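Local structure of ofchtiv-g5 (Ostrinia furnacalis, 6JM8) at residues Gln255-Ser260 with Pro267-Gly272. The protein is a group IV insect chitinase of glycoside hydrolase family 18 that probably hydrolyses chitin within a TIM-barrel catalytic domain. Numbering follows the deposited sequence.
Sequences QLSDPS and PSNGAG
Q255 and N269 meet chiefly through their backbones: N269 N gives a nearly straight bond of 2.6 Å to Q255 O. Q255 N donates to G270 O at 2.9 Å and S257 N to P267 O at 3.1 Å. L256 and S268 form the antiparallel, non-hydrogen-bonded pair between the N269-Q255 and S257-P267 bonds, their side chains diverging. With CG anti to the backbone N (chi1 -172°), the extended Q255 side chain brings CB 3.6 Å from A271 O and sets its amide 71° from that of N269. Water extends the pairing: one molecule donates to L256 O and accepts from N269 ND2, another joins S257 OG to S268 O, and a third links D258 N with P267 O. The amide of N269 lies over S257, ND2 3.5 Å from S257 CA, while short, polar S257 fits beside the ring of P267. G270 has positive phi (109°), where a side chain would press on the preceding carbonyl; glycine lets the chain turn its corner here. Strand 243-256 runs out of the TIM barrel, and its outer end pairs here with 268-269 at the surface, consistent with the insertion domain of many family 18 chitinases; buried L256 packs on T203 and N262, and backbone hydrogen bonds join L256 to Y316 and S268 to S201.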
# COMPACT_ATOMS: atom_id res chain seq x y z
N GLN A 255 -1.76 -21.44 -6.83
CA GLN A 255 -1.62 -22.79 -7.36
C GLN A 255 -2.99 -23.25 -7.85
O GLN A 255 -3.94 -23.34 -7.05
CB GLN A 255 -1.07 -23.77 -6.33
CG GLN A 255 -0.75 -25.13 -6.94
CD GLN A 255 -0.44 -26.20 -5.90
OE1 GLN A 255 -0.39 -25.93 -4.70
NE2 GLN A 255 -0.24 -27.43 -6.37
N LEU A 256 -3.09 -23.54 -9.14
CA LEU A 256 -4.35 -23.99 -9.70
C LEU A 256 -4.67 -25.41 -9.25
O LEU A 256 -3.79 -26.26 -9.15
CB LEU A 256 -4.30 -23.93 -11.23
CG LEU A 256 -4.25 -22.53 -11.85
CD1 LEU A 256 -3.77 -22.60 -13.29
CD2 LEU A 256 -5.61 -21.87 -11.76
N SER A 257 -5.95 -25.65 -8.96
CA SER A 257 -6.40 -27.02 -8.70
C SER A 257 -6.27 -27.87 -9.96
O SER A 257 -5.86 -29.04 -9.89
CB SER A 257 -7.84 -27.02 -8.21
OG SER A 257 -7.99 -26.23 -7.04
N ASP A 258 -6.60 -27.30 -11.11
CA ASP A 258 -6.52 -27.97 -12.40
C ASP A 258 -5.85 -27.00 -13.36
O ASP A 258 -6.40 -25.91 -13.62
CB ASP A 258 -7.91 -28.39 -12.89
CG ASP A 258 -7.87 -29.24 -14.16
OD1 ASP A 258 -6.86 -29.20 -14.89
OD2 ASP A 258 -8.86 -29.95 -14.42
N PRO A 259 -4.68 -27.33 -13.91
CA PRO A 259 -3.99 -26.38 -14.81
C PRO A 259 -4.78 -26.02 -16.06
O PRO A 259 -4.49 -24.99 -16.68
CB PRO A 259 -2.69 -27.11 -15.16
CG PRO A 259 -2.49 -28.09 -14.06
CD PRO A 259 -3.86 -28.53 -13.65
N SER A 260 -5.76 -26.84 -16.45
CA SER A 260 -6.56 -26.56 -17.63
C SER A 260 -7.74 -25.64 -17.34
O SER A 260 -8.39 -25.17 -18.28
CB SER A 260 -7.08 -27.86 -18.25
OG SER A 260 -7.61 -28.72 -17.25
N PRO A 267 -10.82 -22.66 -9.59
CA PRO A 267 -10.43 -23.24 -8.30
C PRO A 267 -8.93 -23.21 -8.09
O PRO A 267 -8.16 -23.47 -9.02
CB PRO A 267 -10.96 -24.68 -8.39
CG PRO A 267 -12.10 -24.60 -9.35
CD PRO A 267 -11.69 -23.56 -10.37
N SER A 268 -8.51 -22.88 -6.86
CA SER A 268 -7.10 -22.75 -6.51
C SER A 268 -6.81 -23.50 -5.22
O SER A 268 -7.70 -23.69 -4.39
CB SER A 268 -6.70 -21.28 -6.38
OG SER A 268 -7.50 -20.62 -5.40
N ASN A 269 -5.55 -23.91 -5.07
CA ASN A 269 -5.09 -24.77 -3.99
C ASN A 269 -4.12 -24.06 -3.04
O ASN A 269 -3.29 -24.71 -2.40
CB ASN A 269 -4.44 -26.04 -4.54
CG ASN A 269 -5.41 -27.19 -4.70
OD1 ASN A 269 -6.42 -27.26 -4.00
ND2 ASN A 269 -5.11 -28.11 -5.60
N GLY A 270 -4.21 -22.74 -2.96
CA GLY A 270 -3.32 -21.98 -2.11
C GLY A 270 -2.33 -21.16 -2.91
O GLY A 270 -2.55 -20.80 -4.07
N ALA A 271 -1.20 -20.87 -2.27
CA ALA A 271 -0.23 -19.93 -2.81
C ALA A 271 0.56 -20.56 -3.96
O ALA A 271 0.79 -21.77 -4.00
CB ALA A 271 0.73 -19.46 -1.72
N GLY A 272 0.96 -19.71 -4.90
CA GLY A 272 1.76 -20.08 -6.04
C GLY A 272 3.23 -19.78 -5.82
O GLY A 272 3.75 -19.87 -4.71
O HOH W 1 -3.00 -28.18 -7.28
O HOH W 2 -10.20 -25.42 -4.83
O HOH W 3 -8.08 -24.84 -11.29